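Local coordinates for TetR family transcriptional regulator (Mycobacterium smegmatis, PDB 5XS9), which probably binds operator DNA as a dimer and regulates the transcription of biotin genes, at residues 3-15 with 29-43. Numbering follows the deposited sequence.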
loop_
_atom_site.group_PDB
_atom_site.type_symbol
_atom_site.label_atom_id
_atom_site.label_comp_id
_atom_site.label_asym_id
_atom_site.label_seq_id
_atom_site.Cartn_x
_atom_site.Cartn_y
_atom_site.Cartn_z
ATOM N N LEU A 3 4.291 28.733 -20.318
ATOM C CA LEU A 3 3.693 27.518 -19.724
ATOM C C LEU A 3 2.687 27.811 -18.625
ATOM O O LEU A 3 3.041 28.440 -17.634
ATOM C CB LEU A 3 4.762 26.623 -19.111
ATOM C CG LEU A 3 5.411 25.539 -19.941
ATOM C CD1 LEU A 3 6.169 24.645 -18.971
ATOM C CD2 LEU A 3 4.383 24.756 -20.751
ATOM N N HIS A 4 1.472 27.287 -18.782
ATOM C CA HIS A 4 0.413 27.422 -17.806
ATOM C C HIS A 4 0.410 26.137 -16.918
ATOM O O HIS A 4 0.295 25.023 -17.412
ATOM C CB HIS A 4 -0.906 27.635 -18.574
ATOM C CG HIS A 4 -2.070 28.056 -17.726
ATOM N ND1 HIS A 4 -1.988 29.049 -16.769
ATOM C CD2 HIS A 4 -3.361 27.630 -17.716
ATOM C CE1 HIS A 4 -3.173 29.200 -16.193
ATOM N NE2 HIS A 4 -4.024 28.355 -16.755
ATOM N N LYS A 5 0.555 26.311 -15.613
ATOM C CA LYS A 5 0.716 25.198 -14.656
ATOM C C LYS A 5 -0.393 24.163 -14.749
ATOM O O LYS A 5 -0.093 22.985 -14.809
ATOM C CB LYS A 5 0.889 25.706 -13.241
ATOM C CG LYS A 5 1.020 24.590 -12.232
ATOM C CD LYS A 5 1.562 25.146 -10.943
ATOM C CE LYS A 5 1.353 24.174 -9.816
ATOM N NZ LYS A 5 2.316 24.494 -8.735
ATOM N N PRO A 6 -1.669 24.590 -14.821
ATOM C CA PRO A 6 -2.710 23.625 -15.130
ATOM C C PRO A 6 -2.498 22.738 -16.355
ATOM O O PRO A 6 -2.827 21.525 -16.314
ATOM C CB PRO A 6 -3.938 24.513 -15.307
ATOM C CG PRO A 6 -3.736 25.602 -14.310
ATOM C CD PRO A 6 -2.249 25.846 -14.284
ATOM N N ASP A 7 -1.973 23.308 -17.435
ATOM C CA ASP A 7 -1.654 22.520 -18.639
ATOM C C ASP A 7 -0.531 21.532 -18.375
ATOM O O ASP A 7 -0.516 20.463 -18.924
ATOM C CB ASP A 7 -1.232 23.418 -19.837
ATOM C CG ASP A 7 -2.372 24.285 -20.359
ATOM O OD1 ASP A 7 -3.493 23.773 -20.552
ATOM O OD2 ASP A 7 -2.142 25.481 -20.598
ATOM N N VAL A 8 0.450 21.943 -17.595
ATOM C CA VAL A 8 1.562 21.069 -17.276
ATOM C C VAL A 8 1.048 19.830 -16.502
ATOM O O VAL A 8 1.354 18.685 -16.865
ATOM C CB VAL A 8 2.646 21.822 -16.495
ATOM C CG1 VAL A 8 3.741 20.874 -16.029
ATOM C CG2 VAL A 8 3.229 22.925 -17.403
ATOM N N VAL A 9 0.189 20.079 -15.515
ATOM C CA VAL A 9 -0.327 19.008 -14.645
ATOM C C VAL A 9 -1.146 18.075 -15.449
ATOM O O VAL A 9 -1.024 16.860 -15.333
ATOM C CB VAL A 9 -1.104 19.584 -13.467
ATOM C CG1 VAL A 9 -1.758 18.448 -12.676
ATOM C CG2 VAL A 9 -0.144 20.358 -12.571
ATOM N N ALA A 10 -1.964 18.637 -16.338
ATOM C CA ALA A 10 -2.762 17.836 -17.212
ATOM C C ALA A 10 -1.922 16.957 -18.166
ATOM O O ALA A 10 -2.232 15.760 -18.400
ATOM C CB ALA A 10 -3.732 18.739 -18.021
ATOM N N ALA A 11 -0.887 17.540 -18.749
ATOM C CA ALA A 11 -0.001 16.756 -19.611
ATOM C C ALA A 11 0.643 15.633 -18.783
ATOM O O ALA A 11 0.780 14.485 -19.243
ATOM C CB ALA A 11 1.079 17.640 -20.222
ATOM N N ALA A 12 1.061 15.987 -17.582
ATOM C CA ALA A 12 1.745 14.996 -16.694
ATOM C C ALA A 12 0.803 13.828 -16.363
ATOM O O ALA A 12 1.221 12.665 -16.350
ATOM C CB ALA A 12 2.193 15.684 -15.430
ATOM N N THR A 13 -0.495 14.152 -16.208
ATOM C CA THR A 13 -1.537 13.177 -15.888
ATOM C C THR A 13 -1.813 12.250 -17.060
ATOM O O THR A 13 -2.001 11.031 -16.907
ATOM C CB THR A 13 -2.827 13.905 -15.362
ATOM O OG1 THR A 13 -2.444 14.582 -14.172
ATOM C CG2 THR A 13 -3.944 12.969 -15.072
ATOM N N LYS A 14 -1.765 12.805 -18.246
ATOM C CA LYS A 14 -1.897 11.991 -19.457
ATOM C C LYS A 14 -0.717 11.006 -19.668
ATOM O O LYS A 14 -0.905 9.874 -20.066
ATOM C CB LYS A 14 -2.031 12.947 -20.659
ATOM C CG LYS A 14 -2.385 12.277 -21.974
ATOM C CD LYS A 14 -2.684 13.341 -23.025
ATOM C CE LYS A 14 -2.364 12.859 -24.428
ATOM N NZ LYS A 14 -2.938 11.511 -24.676
ATOM N N ILE A 15 0.497 11.423 -19.353
ATOM C CA ILE A 15 1.631 10.504 -19.419
ATOM C C ILE A 15 1.402 9.336 -18.426
ATOM O O ILE A 15 1.626 8.156 -18.735
ATOM C CB ILE A 15 2.950 11.241 -19.106
ATOM C CG1 ILE A 15 3.270 12.213 -20.249
ATOM C CG2 ILE A 15 4.116 10.277 -18.940
ATOM C CD1 ILE A 15 4.245 13.309 -19.895
ATOM N N LEU A 29 8.010 14.739 -19.543
ATOM C CA LEU A 29 6.977 15.754 -19.530
ATOM C C LEU A 29 7.398 16.891 -20.476
ATOM O O LEU A 29 6.570 17.383 -21.236
ATOM C CB LEU A 29 6.807 16.317 -18.112
ATOM C CG LEU A 29 5.678 17.316 -17.896
ATOM C CD1 LEU A 29 4.294 16.843 -18.422
ATOM C CD2 LEU A 29 5.691 17.641 -16.422
ATOM N N ALA A 30 8.661 17.328 -20.379
ATOM C CA ALA A 30 9.162 18.405 -21.270
ATOM C C ALA A 30 9.077 18.003 -22.748
ATOM O O ALA A 30 8.673 18.802 -23.585
ATOM C CB ALA A 30 10.566 18.813 -20.927
ATOM N N ARG A 31 9.423 16.764 -23.052
ATOM C CA ARG A 31 9.276 16.281 -24.418
ATOM C C ARG A 31 7.804 16.318 -24.898
ATOM O O ARG A 31 7.551 16.867 -25.945
ATOM C CB ARG A 31 9.889 14.906 -24.561
ATOM C CG ARG A 31 9.774 14.329 -25.951
ATOM C CD ARG A 31 10.812 13.247 -26.183
ATOM N NE ARG A 31 10.675 11.985 -25.421
ATOM C CZ ARG A 31 9.696 11.084 -25.567
ATOM N NH1 ARG A 31 8.656 11.303 -26.389
ATOM N NH2 ARG A 31 9.738 9.947 -24.855
ATOM N N GLU A 32 6.850 15.838 -24.087
ATOM C CA GLU A 32 5.455 15.852 -24.450
ATOM C C GLU A 32 4.888 17.240 -24.599
ATOM O O GLU A 32 3.981 17.449 -25.389
ATOM C CB GLU A 32 4.606 15.090 -23.443
ATOM C CG GLU A 32 4.943 13.606 -23.349
ATOM C CD GLU A 32 4.755 12.833 -24.648
ATOM O OE1 GLU A 32 3.925 13.196 -25.486
ATOM O OE2 GLU A 32 5.450 11.833 -24.816
ATOM N N LEU A 33 5.360 18.198 -23.819
ATOM C CA LEU A 33 4.923 19.555 -23.996
ATOM C C LEU A 33 5.731 20.261 -25.113
ATOM O O LEU A 33 5.435 21.397 -25.438
ATOM C CB LEU A 33 5.020 20.360 -22.707
ATOM C CG LEU A 33 4.093 19.909 -21.579
ATOM C CD1 LEU A 33 4.640 20.466 -20.306
ATOM C CD2 LEU A 33 2.680 20.398 -21.851
ATOM N N ASP A 34 6.752 19.601 -25.655
ATOM C CA ASP A 34 7.598 20.195 -26.664
ATOM C C ASP A 34 8.094 21.519 -26.092
ATOM O O ASP A 34 7.800 22.578 -26.634
ATOM C CB ASP A 34 6.833 20.356 -28.006
ATOM C CG ASP A 34 7.755 20.654 -29.189
ATOM O OD1 ASP A 34 8.980 20.555 -29.038
ATOM O OD2 ASP A 34 7.250 20.987 -30.278
ATOM N N VAL A 35 8.783 21.446 -24.948
ATOM C CA VAL A 35 9.481 22.590 -24.369
ATOM C C VAL A 35 10.850 22.175 -23.891
ATOM O O VAL A 35 11.145 21.002 -23.723
ATOM C CB VAL A 35 8.724 23.286 -23.252
ATOM C CG1 VAL A 35 7.416 23.830 -23.775
ATOM C CG2 VAL A 35 8.506 22.353 -22.039
ATOM N N THR A 36 11.711 23.166 -23.730
ATOM C CA THR A 36 13.028 22.964 -23.147
ATOM C C THR A 36 12.784 22.492 -21.685
ATOM O O THR A 36 11.896 23.025 -21.047
ATOM C CB THR A 36 13.813 24.320 -23.218
ATOM O OG1 THR A 36 15.172 24.128 -22.853
ATOM C CG2 THR A 36 13.233 25.431 -22.303
ATOM N N PRO A 37 13.554 21.525 -21.142
ATOM C CA PRO A 37 13.286 20.994 -19.784
ATOM C C PRO A 37 13.341 21.998 -18.672
ATOM O O PRO A 37 12.567 21.960 -17.705
ATOM C CB PRO A 37 14.382 19.953 -19.589
ATOM C CG PRO A 37 14.737 19.543 -20.976
ATOM C CD PRO A 37 14.572 20.729 -21.851
ATOM N N GLY A 38 14.222 22.970 -18.823
ATOM C CA GLY A 38 14.305 24.042 -17.882
ATOM C C GLY A 38 13.037 24.786 -17.575
ATOM O O GLY A 38 12.905 25.328 -16.457
ATOM N N ALA A 39 12.102 24.828 -18.526
ATOM C CA ALA A 39 10.856 25.541 -18.328
ATOM C C ALA A 39 10.018 24.909 -17.218
ATOM O O ALA A 39 9.196 25.582 -16.627
ATOM C CB ALA A 39 10.000 25.544 -19.608
ATOM N N LEU A 40 10.141 23.600 -17.002
ATOM C CA LEU A 40 9.286 22.935 -16.006
ATOM C C LEU A 40 9.735 23.288 -14.623
ATOM O O LEU A 40 8.924 23.312 -13.637
ATOM C CB LEU A 40 9.371 21.433 -16.205
ATOM C CG LEU A 40 8.888 20.904 -17.540
ATOM C CD1 LEU A 40 8.998 19.415 -17.460
ATOM C CD2 LEU A 40 7.474 21.299 -17.870
ATOM N N TYR A 41 11.024 23.576 -14.488
ATOM C CA TYR A 41 11.567 23.893 -13.181
ATOM C C TYR A 41 11.125 25.276 -12.622
ATOM O O TYR A 41 11.483 25.645 -11.502
ATOM C CB TYR A 41 13.060 23.671 -13.152
ATOM C CG TYR A 41 13.380 22.196 -13.223
ATOM C CD1 TYR A 41 13.664 21.579 -14.450
ATOM C CD2 TYR A 41 13.265 21.388 -12.104
ATOM C CE1 TYR A 41 13.913 20.219 -14.544
ATOM C CE2 TYR A 41 13.508 20.027 -12.191
ATOM C CZ TYR A 41 13.858 19.444 -13.421
ATOM O OH TYR A 41 14.117 18.087 -13.509
ATOM N N TRP A 42 10.348 26.002 -13.412
ATOM C CA TRP A 42 9.711 27.224 -12.978
ATOM C C TRP A 42 8.428 26.870 -12.247
ATOM O O TRP A 42 7.951 27.669 -11.498
ATOM C CB TRP A 42 9.444 28.165 -14.181
ATOM C CG TRP A 42 10.686 28.836 -14.624
ATOM C CD1 TRP A 42 11.525 28.421 -15.597
ATOM C CD2 TRP A 42 11.284 29.996 -14.047
ATOM N NE1 TRP A 42 12.615 29.254 -15.680
ATOM C CE2 TRP A 42 12.477 30.246 -14.753
ATOM C CE3 TRP A 42 10.918 30.863 -13.016
ATOM C CZ2 TRP A 42 13.322 31.312 -14.451
ATOM C CZ3 TRP A 42 11.755 31.943 -12.723
ATOM C CH2 TRP A 42 12.945 32.150 -13.446
ATOM N N HIS A 43 7.899 25.669 -12.459
ATOM C CA HIS A 43 6.652 25.248 -11.826
ATOM C C HIS A 43 6.857 24.231 -10.750
ATOM O O HIS A 43 6.093 24.216 -9.827
ATOM C CB HIS A 43 5.742 24.668 -12.874
ATOM C CG HIS A 43 5.322 25.668 -13.876
ATOM N ND1 HIS A 43 4.456 26.690 -13.566
ATOM C CD2 HIS A 43 5.688 25.854 -15.161
ATOM C CE1 HIS A 43 4.262 27.432 -14.636
ATOM N NE2 HIS A 43 4.990 26.941 -15.620
#
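Leu29 pushes its side chain as a knob into a hole on helix 5-15 made by Val8, Ala11, Ala12 and Ile15. With CG anti to the backbone N (chi1 -175°), its two methyls are carried across to that helix, and CD1 settles against the backbone, 3.4 Å from Ala12 N. Its CD2 meets Val8 CG1 at 3.8 Å, the two side chains crossing at about a right angle. One turn on, Leu33 straddles the same surface, its CD2 3.6 Å from Ala11 CB and its CD1 turned to Val8 CG2. The two leucines meet Ala11 and Ala12 where the short segments 5-15 and 29-33 cross at 108°, their axes 9.8 Å apart at closest approach. At the far end, Ile15 lays CD1 over the aliphatic part of Glu32, 3.5 Å from its CG; the Glu32 carboxylate is salt-bridged to Arg28.

Ahead of the helix, Leu3 points its CB at the other segment and spreads its methyls: CD1 lies 3.8 Å from Leu40 CD2 and also touches Ala39, and CD2 faces Leu33 and Val35. The His43 ring stands beside it. Leu3 O sits at the edge of that ring, near its plane, and takes a weak, bent hydrogen bond from NE2 (3.2 Å, 122° at the hydrogen). Lys5 CA lies over one face of the ring, and Lys5 CB is 3.7 Å from His43 ND1.

This is the helix-turn-helix domain of a TetR-family regulator: helix 5-19 packs on helix 26-33 and the segment that follows, where TetR-family proteins carry their recognition helix; Leu50 of helix 47-58 also touches Leu29. Apolar contacts dominate and the one polar link across is feeble, consistent with shape fit among aliphatic side chains largely seating the first helix on what is, by family, the DNA-binding unit.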